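Local coordinates for pirin-like protein (Geobacillus kaustophilus, PDB 2P17) that is of unknown function but belongs to the pirin family of cupin proteins and binds one iron ion per subunit, at residues G59-E70 and S107-L118; P119-Q130 and P160-T168. All coordinates share one frame; numbering follows the deposited sequence.

Contacts 1 and 2 show how a strand pair and a surface loop share a two-cupin scaffold. The centre of contact 1 is about 8 Å from the centre of the folded chain, and one face of its strand pair looks to the metal: the side chain of Gln113 is about 5 Å from the bound iron, that of Trp115 about 3 Å from that of the iron ligand His57. Contact 2, its centre 16 Å from that of contact 1, is a surface contact; the side chain of Thr125 is about 11 Å from that of His57. The chain passes directly from Leu118 into Pro119, and Lys123 NZ of contact 2 probably hydrogen-bonds Leu118 O and Gly59 O of contact 1.

Contact 1 of 2, residues G59-E70 and S107-L118; sequences GIETVTYVISGE and STVHSLQLWVNL
Ile67 lays its CD1 methyl almost centrally over one face of the His110 imidazole, 3.4 Å from the ring centroid. With CG anti to the backbone N (chi1 -173°), His110 brings its ring beneath this methyl, while water 2 sits in plane at the ring edge and joins ND1 to Ser68 OG; NE2 bonds Glu44 on the adjoining strand. With an alanine in place of His110, the Ile67 methyl would probably lose the ring it lies over, and Glu44 and water 2 their bonds to the imidazole. The backbone beneath is a classic beta bulge: His110 O accepts from both Ile67 N and Ser68 N, at 2.7 and 3.2 Å.

Beyond the bulge, antiparallel pairing is regular from Val66–Ser111 to Ile60–Asn117. Val63, Leu112 and Leu114 lie on one face, where Leu112 and Leu114 also meet strand 235-242. On the other, Thr64 OG1, which also bonds Gln89 NE2, lies a doubtfully short 2.4 Å from Gln113 OE1. Ile60 CD1 rests over the Trp115 indole, offset toward its rim, 3.7 Å from Trp115 CD2. Thr62 lies alongside the same tryptophan, Thr62 CG2 being 3.6 Å from Trp115 CD1. Trp115 in turn meets the ring of His57 with the planes steeply inclined. An antiparallel pair with an apolar stretch on one face and Gln113 and Trp115 turned toward the metal site on the other fits a cupin beta-barrel, here the iron-binding one.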
loop_
_atom_site.group_PDB
_atom_site.type_symbol
_atom_site.label_atom_id
_atom_site.label_comp_id
_atom_site.label_asym_id
_atom_site.label_seq_id
_atom_site.Cartn_x
_atom_site.Cartn_y
_atom_site.Cartn_z
ATOM N N GLY A 59 15.188 -10.206 3.191
ATOM C CA GLY A 59 15.326 -9.816 1.791
ATOM C C GLY A 59 14.146 -9.059 1.202
ATOM O O GLY A 59 14.059 -8.896 -0.020
ATOM N N ILE A 60 13.238 -8.608 2.072
ATOM C CA ILE A 60 12.015 -7.902 1.665
ATOM C C ILE A 60 11.728 -6.788 2.658
ATOM O O ILE A 60 12.397 -6.677 3.691
ATOM C CB ILE A 60 10.774 -8.847 1.577
ATOM C CG1 ILE A 60 10.347 -9.361 2.963
ATOM C CG2 ILE A 60 11.025 -9.984 0.577
ATOM C CD1 ILE A 60 8.972 -10.073 2.939
ATOM N N GLU A 61 10.765 -5.941 2.310
ATOM C CA GLU A 61 10.115 -5.050 3.264
ATOM C C GLU A 61 8.633 -5.400 3.343
ATOM O O GLU A 61 8.042 -5.865 2.367
ATOM C CB GLU A 61 10.247 -3.585 2.854
ATOM C CG GLU A 61 11.671 -3.147 2.551
ATOM C CD GLU A 61 11.738 -1.654 2.351
ATOM O OE1 GLU A 61 11.256 -1.176 1.293
ATOM O OE2 GLU A 61 12.223 -0.955 3.251
ATOM N N THR A 62 8.033 -5.184 4.508
ATOM C CA THR A 62 6.584 -5.299 4.630
ATOM C C THR A 62 6.009 -3.963 5.056
ATOM O O THR A 62 6.624 -3.232 5.841
ATOM C CB THR A 62 6.142 -6.376 5.620
ATOM O OG1 THR A 62 6.562 -6.016 6.936
ATOM C CG2 THR A 62 6.745 -7.734 5.248
ATOM N N VAL A 63 4.840 -3.636 4.515
ATOM C CA VAL A 63 4.196 -2.361 4.809
ATOM C C VAL A 63 2.763 -2.642 5.185
ATOM O O VAL A 63 2.012 -3.184 4.365
ATOM C CB VAL A 63 4.236 -1.420 3.601
ATOM C CG1 VAL A 63 3.627 -0.075 3.981
ATOM C CG2 VAL A 63 5.681 -1.189 3.130
ATOM N N THR A 64 2.392 -2.285 6.418
ATOM C CA THR A 64 1.045 -2.554 6.924
ATOM C C THR A 64 0.251 -1.270 6.999
ATOM O O THR A 64 0.758 -0.268 7.495
ATOM C CB THR A 64 1.088 -3.130 8.350
ATOM O OG1 THR A 64 2.091 -4.149 8.438
ATOM C CG2 THR A 64 -0.262 -3.723 8.750
ATOM N N TYR A 65 -0.973 -1.292 6.469
ATOM C CA TYR A 65 -1.937 -0.218 6.679
ATOM C C TYR A 65 -3.089 -0.780 7.503
ATOM O O TYR A 65 -3.676 -1.802 7.135
ATOM C CB TYR A 65 -2.446 0.356 5.342
ATOM C CG TYR A 65 -3.573 1.369 5.514
ATOM C CD1 TYR A 65 -3.305 2.736 5.593
ATOM C CD2 TYR A 65 -4.895 0.952 5.610
ATOM C CE1 TYR A 65 -4.328 3.664 5.765
ATOM C CE2 TYR A 65 -5.940 1.874 5.788
ATOM C CZ TYR A 65 -5.647 3.222 5.866
ATOM O OH TYR A 65 -6.685 4.123 6.044
ATOM N N VAL A 66 -3.392 -0.138 8.627
ATOM C CA VAL A 66 -4.503 -0.585 9.468
ATOM C C VAL A 66 -5.774 0.152 9.060
ATOM O O VAL A 66 -5.856 1.380 9.174
ATOM C CB VAL A 66 -4.193 -0.393 10.978
ATOM C CG1 VAL A 66 -5.403 -0.725 11.823
ATOM C CG2 VAL A 66 -3.014 -1.263 11.380
ATOM N N ILE A 67 -6.752 -0.592 8.552
ATOM C CA ILE A 67 -8.031 0.004 8.168
ATOM C C ILE A 67 -8.838 0.302 9.421
ATOM O O ILE A 67 -9.358 1.416 9.588
ATOM C CB ILE A 67 -8.825 -0.911 7.204
ATOM C CG1 ILE A 67 -7.990 -1.252 5.963
ATOM C CG2 ILE A 67 -10.164 -0.252 6.811
ATOM C CD1 ILE A 67 -8.583 -2.362 5.084
ATOM N N SER A 68 -8.931 -0.689 10.310
ATOM C CA SER A 68 -9.668 -0.544 11.552
ATOM C C SER A 68 -9.081 -1.464 12.615
ATOM O O SER A 68 -8.360 -2.423 12.302
ATOM C CB SER A 68 -11.156 -0.835 11.342
ATOM O OG SER A 68 -11.364 -2.178 10.936
ATOM N N GLY A 69 -9.381 -1.168 13.874
ATOM C CA GLY A 69 -8.864 -1.945 14.992
ATOM C C GLY A 69 -7.548 -1.416 15.531
ATOM O O GLY A 69 -6.982 -0.456 14.994
ATOM N N GLU A 70 -7.081 -2.038 16.609
ATOM C CA GLU A 70 -5.854 -1.629 17.275
ATOM C C GLU A 70 -4.855 -2.768 17.179
ATOM O O GLU A 70 -5.120 -3.875 17.654
ATOM C CB GLU A 70 -6.120 -1.261 18.738
ATOM C CG GLU A 70 -7.154 -0.141 18.930
ATOM C CD GLU A 70 -6.697 1.227 18.422
ATOM O OE1 GLU A 70 -5.472 1.469 18.322
ATOM O OE2 GLU A 70 -7.576 2.074 18.134
ATOM N N SER A 107 -9.952 -6.480 20.324
ATOM C CA SER A 107 -9.983 -5.747 19.060
ATOM C C SER A 107 -9.891 -6.682 17.860
ATOM O O SER A 107 -9.172 -7.682 17.894
ATOM C CB SER A 107 -8.841 -4.731 19.018
ATOM O OG SER A 107 -8.917 -3.916 17.857
ATOM N N THR A 108 -10.645 -6.358 16.818
ATOM C CA THR A 108 -10.503 -7.016 15.523
ATOM C C THR A 108 -9.768 -6.056 14.594
ATOM O O THR A 108 -10.202 -4.924 14.402
ATOM C CB THR A 108 -11.866 -7.369 14.916
ATOM O OG1 THR A 108 -12.539 -8.306 15.770
ATOM C CG2 THR A 108 -11.703 -7.997 13.535
ATOM N N VAL A 109 -8.644 -6.503 14.041
ATOM C CA VAL A 109 -7.871 -5.684 13.108
ATOM C C VAL A 109 -8.230 -6.021 11.674
ATOM O O VAL A 109 -8.265 -7.187 11.299
ATOM C CB VAL A 109 -6.350 -5.846 13.344
ATOM C CG1 VAL A 109 -5.524 -5.185 12.230
ATOM C CG2 VAL A 109 -5.966 -5.234 14.674
ATOM N N HIS A 110 -8.517 -4.986 10.883
ATOM C CA HIS A 110 -8.650 -5.111 9.441
ATOM C C HIS A 110 -7.453 -4.382 8.851
ATOM O O HIS A 110 -7.303 -3.184 9.083
ATOM C CB HIS A 110 -9.969 -4.455 9.006
ATOM C CG HIS A 110 -10.318 -4.645 7.563
ATOM N ND1 HIS A 110 -11.380 -3.994 6.975
ATOM C CD2 HIS A 110 -9.756 -5.398 6.589
ATOM C CE1 HIS A 110 -11.465 -4.348 5.704
ATOM N NE2 HIS A 110 -10.488 -5.199 5.443
ATOM N N SER A 111 -6.598 -5.104 8.119
ATOM C CA SER A 111 -5.347 -4.519 7.614
ATOM C C SER A 111 -5.033 -4.917 6.181
ATOM O O SER A 111 -5.588 -5.879 5.642
ATOM C CB SER A 111 -4.168 -4.914 8.514
ATOM O OG SER A 111 -3.996 -6.320 8.546
ATOM N N LEU A 112 -4.139 -4.146 5.573
ATOM C CA LEU A 112 -3.574 -4.479 4.266
ATOM C C LEU A 112 -2.077 -4.625 4.436
ATOM O O LEU A 112 -1.433 -3.699 4.926
ATOM C CB LEU A 112 -3.872 -3.379 3.254
ATOM C CG LEU A 112 -5.331 -3.329 2.820
ATOM C CD1 LEU A 112 -5.663 -1.980 2.232
ATOM C CD2 LEU A 112 -5.624 -4.459 1.819
ATOM N N GLN A 113 -1.530 -5.780 4.049
ATOM C CA GLN A 113 -0.113 -6.085 4.216
ATOM C C GLN A 113 0.566 -6.225 2.858
ATOM O O GLN A 113 0.286 -7.172 2.127
ATOM C CB GLN A 113 0.050 -7.382 5.012
ATOM C CG GLN A 113 1.484 -7.765 5.300
ATOM C CD GLN A 113 2.029 -7.061 6.521
ATOM O OE1 GLN A 113 1.601 -5.960 6.864
ATOM N NE2 GLN A 113 2.976 -7.693 7.188
ATOM N N LEU A 114 1.456 -5.286 2.548
ATOM C CA LEU A 114 2.184 -5.253 1.280
ATOM C C LEU A 114 3.604 -5.768 1.475
ATOM O O LEU A 114 4.234 -5.463 2.486
ATOM C CB LEU A 114 2.234 -3.801 0.793
ATOM C CG LEU A 114 2.991 -3.505 -0.490
ATOM C CD1 LEU A 114 2.112 -3.839 -1.697
ATOM C CD2 LEU A 114 3.423 -2.041 -0.521
ATOM N N TRP A 115 4.089 -6.569 0.528
ATOM C CA TRP A 115 5.510 -6.928 0.499
ATOM C C TRP A 115 6.184 -6.219 -0.641
ATOM O O TRP A 115 5.678 -6.195 -1.771
ATOM C CB TRP A 115 5.696 -8.427 0.295
ATOM C CG TRP A 115 5.333 -9.290 1.463
ATOM C CD1 TRP A 115 4.652 -8.920 2.591
ATOM C CD2 TRP A 115 5.604 -10.688 1.591
ATOM N NE1 TRP A 115 4.501 -10.007 3.428
ATOM C CE2 TRP A 115 5.075 -11.104 2.835
ATOM C CE3 TRP A 115 6.260 -11.629 0.780
ATOM C CZ2 TRP A 115 5.175 -12.432 3.287
ATOM C CZ3 TRP A 115 6.353 -12.953 1.230
ATOM C CH2 TRP A 115 5.814 -13.333 2.473
ATOM N N VAL A 116 7.343 -5.644 -0.335
ATOM C CA VAL A 116 8.150 -4.954 -1.342
ATOM C C VAL A 116 9.471 -5.696 -1.462
ATOM O O VAL A 116 10.103 -6.015 -0.453
ATOM C CB VAL A 116 8.425 -3.499 -0.937
ATOM C CG1 VAL A 116 9.104 -2.741 -2.082
ATOM C CG2 VAL A 116 7.146 -2.778 -0.516
ATOM N N ASN A 117 9.896 -5.992 -2.682
ATOM C CA ASN A 117 11.176 -6.671 -2.863
ATOM C C ASN A 117 12.332 -5.734 -2.548
ATOM O O ASN A 117 12.231 -4.523 -2.747
ATOM C CB ASN A 117 11.297 -7.170 -4.299
ATOM C CG ASN A 117 12.318 -8.275 -4.448
ATOM O OD1 ASN A 117 12.770 -8.861 -3.465
ATOM N ND2 ASN A 117 12.669 -8.583 -5.702
ATOM N N LEU A 118 13.422 -6.301 -2.037
ATOM C CA LEU A 118 14.691 -5.582 -1.949
ATOM C C LEU A 118 15.582 -6.028 -3.101
ATOM O O LEU A 118 15.682 -7.233 -3.377
ATOM C CB LEU A 118 15.406 -5.850 -0.622
ATOM C CG LEU A 118 14.803 -5.246 0.660
ATOM C CD1 LEU A 118 15.477 -5.788 1.905
ATOM C CD2 LEU A 118 14.929 -3.742 0.642
HETATM O O HOH W 1 12.681 -1.956 -0.999
HETATM O O HOH W 2 -12.795 -2.334 8.659
HETATM O O HOH W 3 -12.144 -3.705 13.012
#

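Contact 2 of 2, residues P119-Q130 and P160-T168; sequences PSAYKMTEPRYQ and PTKNIVPVT
Arg128 crosses Lys162 and extends to Ile164, and its path shows how a long side chain can join a strand to a loop. From CB the chain runs straight through CG, anti to the backbone N (chi1 165°), to Arg128 CD, which meets Lys162 CD at 4.0 Å. There it bends at chi3 (72°), turning one face of the guanidinium onto the aliphatic part of the lysine: Lys162 CB lies over the centre of the group, 3.8 Å from Arg128 CZ. NH1 touches Lys162 CD, whereas Arg128 NH2 reaches Ile164 CG1 at 3.7 Å. NH2 also donates to water 4 and water 5, which pass the link on to Lys162 O and Asn163 O.

Two residues further along the strand, Gln130 grips the backbone of Lys162 at both ends of its amide. Gln130 OE1 accepts from Lys162 N through an in-plane lone pair at 2.9 Å, and Gln130 NE2 donates to Lys162 O at 3.0 Å, with that oxygen nearly in the amide plane. The same oxygen takes a further bond from Asn163 ND2, which approaches from above its carbonyl plane and also bonds Ser151 OG.

At the other end, Ile164 presses CG2 over one face of the Tyr122 ring, 3.6 Å from the centroid, and its CD1 meets Thr125 CG2 tip to tip. Pro119 CD packs on Val165 CG2.

The chemistry is therefore divided: side-chain-to-backbone and water-mediated bonds fix the loop at Lys162, apolar packing holds it at Ile164, and the arginine guanidinium rests on the aliphatic carbons of Lys162, with Arg128 NH1 and Lys162 NZ 4.7 Å apart.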
loop_
_atom_site.group_PDB
_atom_site.type_symbol
_atom_site.label_atom_id
_atom_site.label_comp_id
_atom_site.label_asym_id
_atom_site.label_seq_id
_atom_site.Cartn_x
_atom_site.Cartn_y
_atom_site.Cartn_z
ATOM N N PRO A 119 16.250 -5.064 -3.766
ATOM C CA PRO A 119 17.236 -5.432 -4.791
ATOM C C PRO A 119 18.397 -6.178 -4.141
ATOM O O PRO A 119 18.635 -6.040 -2.935
ATOM C CB PRO A 119 17.735 -4.085 -5.315
ATOM C CG PRO A 119 16.716 -3.079 -4.879
ATOM C CD PRO A 119 16.128 -3.603 -3.619
ATOM N N SER A 120 19.102 -6.967 -4.947
ATOM C CA SER A 120 20.236 -7.751 -4.457
ATOM C C SER A 120 21.197 -6.901 -3.619
ATOM O O SER A 120 21.687 -7.355 -2.578
ATOM C CB SER A 120 20.978 -8.373 -5.642
ATOM O OG SER A 120 22.081 -9.136 -5.205
ATOM N N ALA A 121 21.453 -5.671 -4.071
ATOM C CA ALA A 121 22.373 -4.778 -3.356
ATOM C C ALA A 121 21.969 -4.507 -1.910
ATOM O O ALA A 121 22.812 -4.159 -1.088
ATOM C CB ALA A 121 22.547 -3.463 -4.090
ATOM N N TYR A 122 20.684 -4.650 -1.595
ATOM C CA TYR A 122 20.180 -4.267 -0.280
ATOM C C TYR A 122 19.560 -5.421 0.489
ATOM O O TYR A 122 19.033 -5.216 1.593
ATOM C CB TYR A 122 19.132 -3.160 -0.414
ATOM C CG TYR A 122 19.624 -1.895 -1.089
ATOM C CD1 TYR A 122 20.172 -0.850 -0.338
ATOM C CD2 TYR A 122 19.518 -1.722 -2.471
ATOM C CE1 TYR A 122 20.622 0.310 -0.954
ATOM C CE2 TYR A 122 19.965 -0.552 -3.093
ATOM C CZ TYR A 122 20.511 0.459 -2.320
ATOM O OH TYR A 122 20.946 1.618 -2.929
ATOM N N LYS A 123 19.596 -6.625 -0.078
ATOM C CA LYS A 123 18.948 -7.767 0.572
ATOM C C LYS A 123 19.505 -8.040 1.963
ATOM O O LYS A 123 18.802 -8.561 2.834
ATOM C CB LYS A 123 19.014 -9.020 -0.306
ATOM C CG LYS A 123 17.924 -9.037 -1.357
ATOM C CD LYS A 123 17.693 -10.420 -1.909
ATOM C CE LYS A 123 16.741 -10.374 -3.092
ATOM N NZ LYS A 123 15.367 -10.042 -2.639
HETATM N N MSE A 124 20.762 -7.656 2.174
HETATM C CA MSE A 124 21.448 -7.915 3.443
HETATM C C MSE A 124 21.565 -6.686 4.326
HETATM O O MSE A 124 22.349 -6.681 5.280
HETATM C CB MSE A 124 22.835 -8.517 3.190
HETATM C CG MSE A 124 22.777 -9.872 2.508
HETATM SE SE MSE A 124 22.190 -11.292 3.715
HETATM C CE MSE A 124 23.845 -11.543 4.731
ATOM N N THR A 125 20.780 -5.653 4.024
ATOM C CA THR A 125 20.779 -4.416 4.804
ATOM C C THR A 125 20.292 -4.690 6.229
ATOM O O THR A 125 19.640 -5.707 6.491
ATOM C CB THR A 125 19.942 -3.296 4.099
ATOM O OG1 THR A 125 20.230 -2.014 4.673
ATOM C CG2 THR A 125 18.455 -3.569 4.204
ATOM N N GLU A 126 20.665 -3.815 7.161
ATOM C CA GLU A 126 20.220 -3.956 8.546
ATOM C C GLU A 126 18.700 -3.845 8.609
ATOM O O GLU A 126 18.121 -3.030 7.896
ATOM C CB GLU A 126 20.835 -2.871 9.433
ATOM C CG GLU A 126 22.339 -3.003 9.681
ATOM C CD GLU A 126 22.702 -4.134 10.625
ATOM O OE1 GLU A 126 21.871 -4.504 11.487
ATOM O OE2 GLU A 126 23.834 -4.651 10.515
ATOM N N PRO A 127 18.054 -4.673 9.457
ATOM C CA PRO A 127 16.611 -4.474 9.642
ATOM C C PRO A 127 16.310 -3.109 10.254
ATOM O O PRO A 127 17.120 -2.565 11.020
ATOM C CB PRO A 127 16.193 -5.604 10.595
ATOM C CG PRO A 127 17.460 -6.138 11.176
ATOM C CD PRO A 127 18.584 -5.796 10.255
ATOM N N ARG A 128 15.146 -2.564 9.912
ATOM C CA ARG A 128 14.748 -1.228 10.355
ATOM C C ARG A 128 13.228 -1.205 10.431
ATOM O O ARG A 128 12.550 -1.853 9.628
ATOM C CB ARG A 128 15.297 -0.179 9.369
ATOM C CG ARG A 128 14.729 1.234 9.420
ATOM C CD ARG A 128 15.440 2.114 8.383
ATOM N NE ARG A 128 15.106 1.853 6.970
ATOM C CZ ARG A 128 15.813 2.345 5.948
ATOM N NH1 ARG A 128 16.887 3.081 6.194
ATOM N NH2 ARG A 128 15.473 2.102 4.689
ATOM N N TYR A 129 12.705 -0.458 11.392
ATOM C CA TYR A 129 11.272 -0.315 11.585
ATOM C C TYR A 129 10.921 1.162 11.621
ATOM O O TYR A 129 11.587 1.957 12.288
ATOM C CB TYR A 129 10.842 -0.994 12.893
ATOM C CG TYR A 129 9.368 -0.834 13.186
ATOM C CD1 TYR A 129 8.415 -1.598 12.506
ATOM C CD2 TYR A 129 8.924 0.084 14.136
ATOM C CE1 TYR A 129 7.071 -1.449 12.764
ATOM C CE2 TYR A 129 7.562 0.252 14.404
ATOM C CZ TYR A 129 6.647 -0.527 13.716
ATOM O OH TYR A 129 5.303 -0.389 13.979
ATOM N N GLN A 130 9.887 1.522 10.870
ATOM C CA GLN A 130 9.341 2.878 10.884
ATOM C C GLN A 130 7.860 2.831 11.217
ATOM O O GLN A 130 7.086 2.145 10.546
ATOM C CB GLN A 130 9.537 3.557 9.532
ATOM C CG GLN A 130 10.947 3.553 9.026
ATOM C CD GLN A 130 11.042 4.161 7.655
ATOM O OE1 GLN A 130 10.917 5.384 7.497
ATOM N NE2 GLN A 130 11.262 3.325 6.646
ATOM N N PRO A 160 8.728 11.870 4.719
ATOM C CA PRO A 160 10.121 11.650 5.107
ATOM C C PRO A 160 10.492 10.170 5.245
ATOM O O PRO A 160 11.650 9.841 5.505
ATOM C CB PRO A 160 10.202 12.350 6.465
ATOM C CG PRO A 160 8.892 12.186 7.028
ATOM C CD PRO A 160 7.893 12.238 5.873
ATOM N N THR A 161 9.509 9.298 5.051
ATOM C CA THR A 161 9.692 7.862 5.143
ATOM C C THR A 161 10.927 7.412 4.374
ATOM O O THR A 161 11.122 7.785 3.224
ATOM C CB THR A 161 8.448 7.183 4.567
ATOM O OG1 THR A 161 7.300 7.699 5.241
ATOM C CG2 THR A 161 8.508 5.656 4.730
ATOM N N LYS A 162 11.776 6.631 5.033
ATOM C CA LYS A 162 12.982 6.109 4.392
ATOM C C LYS A 162 12.621 4.974 3.439
ATOM O O LYS A 162 11.831 4.076 3.779
ATOM C CB LYS A 162 13.982 5.625 5.438
ATOM C CG LYS A 162 14.389 6.682 6.459
ATOM C CD LYS A 162 15.220 6.057 7.565
ATOM C CE LYS A 162 15.872 7.110 8.441
ATOM N NZ LYS A 162 16.750 6.466 9.452
ATOM N N ASN A 163 13.165 5.042 2.230
ATOM C CA ASN A 163 12.928 4.030 1.215
ATOM C C ASN A 163 14.262 3.446 0.766
ATOM O O ASN A 163 15.280 4.147 0.727
ATOM C CB ASN A 163 12.247 4.622 -0.030
ATOM C CG ASN A 163 10.716 4.816 0.107
ATOM O OD1 ASN A 163 10.087 5.294 -0.837
ATOM N ND2 ASN A 163 10.130 4.452 1.239
ATOM N N ILE A 164 14.220 2.171 0.399
ATOM C CA ILE A 164 15.277 1.561 -0.388
ATOM C C ILE A 164 14.790 1.586 -1.846
ATOM O O ILE A 164 15.254 2.410 -2.634
ATOM C CB ILE A 164 15.636 0.162 0.167
ATOM C CG1 ILE A 164 16.323 0.326 1.536
ATOM C CG2 ILE A 164 16.554 -0.581 -0.784
ATOM C CD1 ILE A 164 16.371 -0.910 2.373
ATOM N N VAL A 165 13.842 0.720 -2.206
ATOM C CA VAL A 165 13.148 0.879 -3.477
ATOM C C VAL A 165 12.237 2.098 -3.329
ATOM O O VAL A 165 11.423 2.148 -2.402
ATOM C CB VAL A 165 12.286 -0.368 -3.836
ATOM C CG1 VAL A 165 11.314 -0.060 -4.979
ATOM C CG2 VAL A 165 13.167 -1.544 -4.212
ATOM N N PRO A 166 12.361 3.090 -4.234
ATOM C CA PRO A 166 11.409 4.202 -4.192
ATOM C C PRO A 166 9.975 3.727 -4.351
ATOM O O PRO A 166 9.645 3.066 -5.338
ATOM C CB PRO A 166 11.822 5.076 -5.392
ATOM C CG PRO A 166 13.277 4.759 -5.600
ATOM C CD PRO A 166 13.361 3.274 -5.306
ATOM N N VAL A 167 9.145 4.051 -3.365
ATOM C CA VAL A 167 7.730 3.694 -3.376
ATOM C C VAL A 167 6.904 4.928 -3.044
ATOM O O VAL A 167 7.160 5.625 -2.052
ATOM C CB VAL A 167 7.411 2.568 -2.356
ATOM C CG1 VAL A 167 5.897 2.295 -2.248
ATOM C CG2 VAL A 167 8.143 1.288 -2.729
ATOM N N THR A 168 5.912 5.204 -3.873
ATOM C CA THR A 168 4.913 6.212 -3.563
ATOM C C THR A 168 3.675 5.517 -3.025
ATOM O O THR A 168 3.128 4.624 -3.674
ATOM C CB THR A 168 4.604 7.061 -4.792
ATOM O OG1 THR A 168 5.720 7.935 -5.027
ATOM C CG2 THR A 168 3.318 7.880 -4.608
HETATM O O HOH W 4 12.984 1.507 3.794
HETATM O O HOH W 5 16.934 4.471 3.095
#